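Local coordinates for protein caspase Nc (Drosophila melanogaster, PDB 2FP3) that acts as an initiator caspase, a cysteine protease of the activation cascade that leads to apoptosis and to steroid-mediated cell death during metamorphosis, at residues M55-I69 with Y123-T136. The protein carries 2 engineered substitutions. Sequence-based numbering, arbitrary orientation.
Sequences MQSRFNRGVLLMVNI and YVQNTECFVMVLMT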
loop_
_atom_site.group_PDB
_atom_site.type_symbol
_atom_site.label_atom_id
_atom_site.label_comp_id
_atom_site.label_asym_id
_atom_site.label_seq_id
_atom_site.Cartn_x
_atom_site.Cartn_y
_atom_site.Cartn_z
ATOM N N MET A 55 -9.372 15.125 0.526
ATOM C CA MET A 55 -10.003 13.824 0.326
ATOM C C MET A 55 -11.518 14.002 0.415
ATOM O O MET A 55 -12.164 13.471 1.323
ATOM C CB MET A 55 -9.556 12.840 1.406
ATOM C CG MET A 55 -8.094 12.474 1.337
ATOM S SD MET A 55 -7.701 11.598 -0.171
ATOM C CE MET A 55 -7.926 9.892 0.333
ATOM N N GLN A 56 -12.091 14.728 -0.539
ATOM C CA GLN A 56 -13.525 14.991 -0.513
ATOM C C GLN A 56 -14.292 14.844 -1.830
ATOM O O GLN A 56 -15.504 15.073 -1.859
ATOM C CB GLN A 56 -13.742 16.389 0.072
ATOM C CG GLN A 56 -12.703 17.394 -0.396
ATOM C CD GLN A 56 -12.751 18.721 0.362
ATOM O OE1 GLN A 56 -12.526 18.776 1.576
ATOM N NE2 GLN A 56 -13.040 19.801 -0.360
ATOM N N SER A 57 -13.612 14.459 -2.911
ATOM C CA SER A 57 -14.277 14.295 -4.209
ATOM C C SER A 57 -15.191 13.091 -4.116
ATOM O O SER A 57 -15.054 12.293 -3.193
ATOM C CB SER A 57 -13.254 14.046 -5.318
ATOM O OG SER A 57 -12.961 12.660 -5.442
ATOM N N ARG A 58 -16.119 12.925 -5.054
ATOM C CA ARG A 58 -16.982 11.756 -4.949
ATOM C C ARG A 58 -16.741 10.596 -5.894
ATOM O O ARG A 58 -17.391 9.569 -5.769
ATOM C CB ARG A 58 -18.469 12.142 -4.958
ATOM C CG ARG A 58 -18.918 13.168 -5.965
ATOM C CD ARG A 58 -20.347 13.555 -5.616
ATOM N NE ARG A 58 -20.879 14.631 -6.442
ATOM C CZ ARG A 58 -22.051 15.216 -6.221
ATOM N NH1 ARG A 58 -22.805 14.829 -5.201
ATOM N NH2 ARG A 58 -22.473 16.184 -7.023
ATOM N N PHE A 59 -15.807 10.729 -6.825
ATOM C CA PHE A 59 -15.508 9.612 -7.721
ATOM C C PHE A 59 -14.008 9.489 -7.967
ATOM O O PHE A 59 -13.551 8.571 -8.641
ATOM C CB PHE A 59 -16.243 9.764 -9.051
ATOM C CG PHE A 59 -17.730 9.883 -8.903
ATOM C CD1 PHE A 59 -18.355 11.122 -9.006
ATOM C CD2 PHE A 59 -18.495 8.773 -8.575
ATOM C CE1 PHE A 59 -19.720 11.248 -8.775
ATOM C CE2 PHE A 59 -19.863 8.891 -8.341
ATOM C CZ PHE A 59 -20.473 10.127 -8.439
ATOM N N ASN A 60 -13.246 10.414 -7.395
ATOM C CA ASN A 60 -11.804 10.436 -7.555
ATOM C C ASN A 60 -11.095 10.398 -6.203
ATOM O O ASN A 60 -10.032 10.993 -6.036
ATOM C CB ASN A 60 -11.411 11.704 -8.309
ATOM C CG ASN A 60 -11.693 11.612 -9.793
ATOM O OD1 ASN A 60 -10.984 10.929 -10.520
ATOM N ND2 ASN A 60 -12.733 12.294 -10.246
ATOM N N ARG A 61 -11.683 9.695 -5.240
ATOM C CA ARG A 61 -11.119 9.616 -3.899
ATOM C C ARG A 61 -9.722 9.009 -3.889
ATOM O O ARG A 61 -8.843 9.492 -3.178
ATOM C CB ARG A 61 -12.054 8.824 -2.974
ATOM C CG ARG A 61 -11.648 8.842 -1.515
ATOM C CD ARG A 61 -11.281 10.253 -1.044
ATOM N NE ARG A 61 -12.399 11.191 -1.144
ATOM C CZ ARG A 61 -13.464 11.187 -0.346
ATOM N NH1 ARG A 61 -13.563 10.294 0.629
ATOM N NH2 ARG A 61 -14.437 12.067 -0.530
ATOM N N GLY A 62 -9.514 7.959 -4.679
ATOM C CA GLY A 62 -8.200 7.348 -4.733
ATOM C C GLY A 62 -8.020 6.255 -5.769
ATOM O O GLY A 62 -8.993 5.706 -6.308
ATOM N N VAL A 63 -6.760 5.949 -6.067
ATOM C CA VAL A 63 -6.428 4.893 -7.010
ATOM C C VAL A 63 -5.509 3.907 -6.292
ATOM O O VAL A 63 -4.519 4.302 -5.665
ATOM C CB VAL A 63 -5.673 5.429 -8.254
ATOM C CG1 VAL A 63 -5.077 4.261 -9.033
ATOM C CG2 VAL A 63 -6.620 6.232 -9.170
ATOM N N LEU A 64 -5.846 2.628 -6.378
ATOM C CA LEU A 64 -5.040 1.587 -5.765
ATOM C C LEU A 64 -4.450 0.688 -6.837
ATOM O O LEU A 64 -5.168 0.151 -7.682
ATOM C CB LEU A 64 -5.878 0.714 -4.819
ATOM C CG LEU A 64 -5.214 -0.635 -4.489
ATOM C CD1 LEU A 64 -3.947 -0.380 -3.700
ATOM C CD2 LEU A 64 -6.163 -1.534 -3.690
ATOM N N LEU A 65 -3.134 0.539 -6.811
ATOM C CA LEU A 65 -2.463 -0.353 -7.746
ATOM C C LEU A 65 -2.084 -1.535 -6.872
ATOM O O LEU A 65 -1.219 -1.409 -6.002
ATOM C CB LEU A 65 -1.197 0.281 -8.327
ATOM C CG LEU A 65 -0.303 -0.726 -9.071
ATOM C CD1 LEU A 65 -1.070 -1.309 -10.256
ATOM C CD2 LEU A 65 0.977 -0.049 -9.541
ATOM N N MET A 66 -2.747 -2.669 -7.072
ATOM C CA MET A 66 -2.455 -3.847 -6.271
ATOM C C MET A 66 -1.802 -4.932 -7.106
ATOM O O MET A 66 -2.386 -5.413 -8.071
ATOM C CB MET A 66 -3.725 -4.408 -5.648
ATOM C CG MET A 66 -3.450 -5.209 -4.395
ATOM S SD MET A 66 -4.529 -6.615 -4.187
ATOM C CE MET A 66 -6.079 -5.829 -3.914
ATOM N N VAL A 67 -0.587 -5.315 -6.736
ATOM C CA VAL A 67 0.131 -6.356 -7.458
ATOM C C VAL A 67 0.502 -7.493 -6.496
ATOM O O VAL A 67 1.379 -7.345 -5.649
ATOM C CB VAL A 67 1.399 -5.779 -8.110
ATOM C CG1 VAL A 67 2.226 -6.893 -8.728
ATOM C CG2 VAL A 67 1.013 -4.744 -9.158
ATOM N N ASN A 68 -0.189 -8.621 -6.626
ATOM C CA ASN A 68 0.049 -9.780 -5.773
ATOM C C ASN A 68 0.710 -10.906 -6.579
ATOM O O ASN A 68 0.029 -11.657 -7.282
ATOM C CB ASN A 68 -1.281 -10.273 -5.190
ATOM C CG ASN A 68 -1.105 -11.065 -3.904
ATOM O OD1 ASN A 68 0.006 -11.457 -3.546
ATOM N ND2 ASN A 68 -2.210 -11.310 -3.205
ATOM N N ILE A 69 2.033 -11.009 -6.484
ATOM C CA ILE A 69 2.791 -12.042 -7.194
ATOM C C ILE A 69 2.818 -13.301 -6.326
ATOM O O ILE A 69 3.243 -13.252 -5.171
ATOM C CB ILE A 69 4.244 -11.584 -7.442
ATOM C CG1 ILE A 69 4.245 -10.250 -8.190
ATOM C CG2 ILE A 69 5.003 -12.639 -8.227
ATOM C CD1 ILE A 69 5.626 -9.684 -8.425
ATOM N N TYR A 123 -7.009 8.424 -14.937
ATOM C CA TYR A 123 -7.532 8.134 -13.597
ATOM C C TYR A 123 -6.709 8.767 -12.485
ATOM O O TYR A 123 -7.248 9.403 -11.582
ATOM C CB TYR A 123 -7.607 6.621 -13.343
ATOM C CG TYR A 123 -8.562 5.866 -14.242
ATOM C CD1 TYR A 123 -8.093 5.154 -15.352
ATOM C CD2 TYR A 123 -9.936 5.847 -13.975
ATOM C CE1 TYR A 123 -8.970 4.435 -16.174
ATOM C CE2 TYR A 123 -10.820 5.131 -14.790
ATOM C CZ TYR A 123 -10.329 4.431 -15.884
ATOM O OH TYR A 123 -11.193 3.727 -16.686
ATOM N N VAL A 124 -5.400 8.569 -12.545
ATOM C CA VAL A 124 -4.517 9.121 -11.535
ATOM C C VAL A 124 -4.376 10.633 -11.675
ATOM O O VAL A 124 -4.148 11.339 -10.692
ATOM C CB VAL A 124 -3.124 8.461 -11.613
ATOM C CG1 VAL A 124 -2.132 9.252 -10.786
ATOM C CG2 VAL A 124 -3.206 7.019 -11.107
ATOM N N GLN A 125 -4.514 11.127 -12.898
ATOM C CA GLN A 125 -4.387 12.553 -13.151
ATOM C C GLN A 125 -5.340 13.350 -12.276
ATOM O O GLN A 125 -4.996 14.423 -11.782
ATOM C CB GLN A 125 -4.663 12.850 -14.631
ATOM C CG GLN A 125 -4.747 14.324 -14.975
ATOM C CD GLN A 125 -4.826 14.572 -16.475
ATOM O OE1 GLN A 125 -5.585 13.909 -17.190
ATOM N NE2 GLN A 125 -4.049 15.535 -16.955
ATOM N N ASN A 126 -6.533 12.814 -12.060
ATOM C CA ASN A 126 -7.515 13.522 -11.262
ATOM C C ASN A 126 -7.823 12.918 -9.898
ATOM O O ASN A 126 -8.699 13.413 -9.182
ATOM C CB ASN A 126 -8.799 13.660 -12.075
ATOM C CG ASN A 126 -8.561 14.370 -13.392
ATOM O OD1 ASN A 126 -7.902 15.425 -13.436
ATOM N ND2 ASN A 126 -9.081 13.804 -14.471
ATOM N N THR A 127 -7.105 11.861 -9.527
ATOM C CA THR A 127 -7.367 11.231 -8.255
ATOM C C THR A 127 -6.808 12.071 -7.126
ATOM O O THR A 127 -5.869 12.854 -7.319
ATOM C CB THR A 127 -6.764 9.806 -8.177
ATOM O OG1 THR A 127 -7.308 9.141 -7.034
ATOM C CG2 THR A 127 -5.233 9.852 -8.057
ATOM N N GLU A 128 -7.386 11.900 -5.942
ATOM C CA GLU A 128 -6.946 12.645 -4.779
ATOM C C GLU A 128 -5.860 11.918 -4.009
ATOM O O GLU A 128 -5.137 12.545 -3.240
ATOM C CB GLU A 128 -8.128 12.900 -3.826
ATOM C CG GLU A 128 -9.184 13.870 -4.353
ATOM C CD GLU A 128 -10.405 13.950 -3.459
ATOM O OE1 GLU A 128 -11.136 12.950 -3.342
ATOM O OE2 GLU A 128 -10.631 15.021 -2.868
ATOM N N CYS A 129 -5.731 10.610 -4.220
ATOM C CA CYS A 129 -4.763 9.817 -3.464
ATOM C C CYS A 129 -4.283 8.556 -4.196
ATOM O O CYS A 129 -5.059 7.892 -4.892
ATOM C CB CYS A 129 -5.408 9.427 -2.122
ATOM S SG CYS A 129 -4.452 8.329 -1.055
ATOM N N PHE A 130 -3.006 8.221 -4.034
ATOM C CA PHE A 130 -2.471 7.032 -4.685
ATOM C C PHE A 130 -1.882 6.031 -3.696
ATOM O O PHE A 130 -1.031 6.375 -2.879
ATOM C CB PHE A 130 -1.388 7.405 -5.693
ATOM C CG PHE A 130 -0.806 6.223 -6.408
ATOM C CD1 PHE A 130 -1.428 5.705 -7.541
ATOM C CD2 PHE A 130 0.322 5.578 -5.907
ATOM C CE1 PHE A 130 -0.939 4.559 -8.165
ATOM C CE2 PHE A 130 0.823 4.424 -6.524
ATOM C CZ PHE A 130 0.191 3.914 -7.651
ATOM N N VAL A 131 -2.337 4.788 -3.776
ATOM C CA VAL A 131 -1.826 3.735 -2.909
ATOM C C VAL A 131 -1.439 2.539 -3.758
ATOM O O VAL A 131 -2.230 2.055 -4.568
ATOM C CB VAL A 131 -2.876 3.260 -1.877
ATOM C CG1 VAL A 131 -2.324 2.086 -1.081
ATOM C CG2 VAL A 131 -3.235 4.399 -0.928
ATOM N N MET A 132 -0.205 2.080 -3.605
ATOM C CA MET A 132 0.228 0.899 -4.339
ATOM C C MET A 132 0.588 -0.154 -3.304
ATOM O O MET A 132 1.221 0.156 -2.290
ATOM C CB MET A 132 1.458 1.185 -5.217
ATOM C CG MET A 132 2.022 -0.084 -5.897
ATOM S SD MET A 132 3.643 0.086 -6.734
ATOM C CE MET A 132 4.745 0.247 -5.342
ATOM N N VAL A 133 0.150 -1.387 -3.532
ATOM C CA VAL A 133 0.494 -2.466 -2.626
ATOM C C VAL A 133 1.109 -3.572 -3.462
ATOM O O VAL A 133 0.436 -4.186 -4.293
ATOM C CB VAL A 133 -0.725 -3.025 -1.864
ATOM C CG1 VAL A 133 -0.267 -4.116 -0.911
ATOM C CG2 VAL A 133 -1.410 -1.918 -1.075
ATOM N N LEU A 134 2.403 -3.793 -3.259
ATOM C CA LEU A 134 3.127 -4.825 -3.982
ATOM C C LEU A 134 3.414 -5.953 -3.011
ATOM O O LEU A 134 4.095 -5.761 -2.004
ATOM C CB LEU A 134 4.439 -4.277 -4.547
ATOM C CG LEU A 134 5.386 -5.287 -5.208
ATOM C CD1 LEU A 134 4.689 -5.957 -6.389
ATOM C CD2 LEU A 134 6.649 -4.582 -5.671
ATOM N N MET A 135 2.877 -7.128 -3.308
ATOM C CA MET A 135 3.085 -8.284 -2.451
ATOM C C MET A 135 3.869 -9.355 -3.186
ATOM O O MET A 135 3.368 -9.971 -4.123
ATOM C CB MET A 135 1.736 -8.827 -1.985
ATOM C CG MET A 135 0.991 -7.825 -1.140
ATOM S SD MET A 135 -0.721 -8.226 -0.891
ATOM C CE MET A 135 -1.379 -7.899 -2.551
ATOM N N THR A 136 5.110 -9.556 -2.756
ATOM C CA THR A 136 5.998 -10.546 -3.353
ATOM C C THR A 136 7.093 -10.915 -2.348
ATOM O O THR A 136 6.970 -10.636 -1.159
ATOM C CB THR A 136 6.656 -9.980 -4.618
ATOM O OG1 THR A 136 7.517 -10.966 -5.202
ATOM C CG2 THR A 136 7.469 -8.752 -4.267
#
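E128 OE1 is gripped by three donors: S57 N at 2.9 Å, S57 OG at 2.8 Å, and R61 NE at 3.1 Å, the last as a salt bridge. The two nitrogens come in on the syn side of the carboxylate, each about 30° out of its plane, whereas the hydroxyl sits above it. On the other oxygen, Q56 N reaches E128 OE2 at 2.8 Å, and K54 adds a second positive charge there. In R61, CG lies anti to the backbone N, and turns at chi2 (46°) and chi3 fold the chain back so that NE meets OE1, while NH2 bonds F313 O. With both oxygens held, S57 and R61 on OE1 and Q56 and K54 on OE2, the carboxylate's rotation is fixed, and nearby positive charges would favour its ionised form.

Beyond this polar cluster strands 62-68 and 130-135 run parallel, and V63, L65 and V67 bond alternately with residues 129-135; M135 N to V67 O, at 2.8 Å, is almost straight (178°). On one face, L65 CD2 lies alongside M132 CG and V67 CG1 presses on L134 CD1 at 3.5 Å. On the other, M135 CE rests against N68 CG at 3.5 Å.

At the C-terminal end, T136 leads into H137, the probable catalytic histidine. Both are interior strands of the caspase sheet: 98-103 flanks 62-68, 177-181 flanks 130-135, and helix 82-95 packs over M66 and V133.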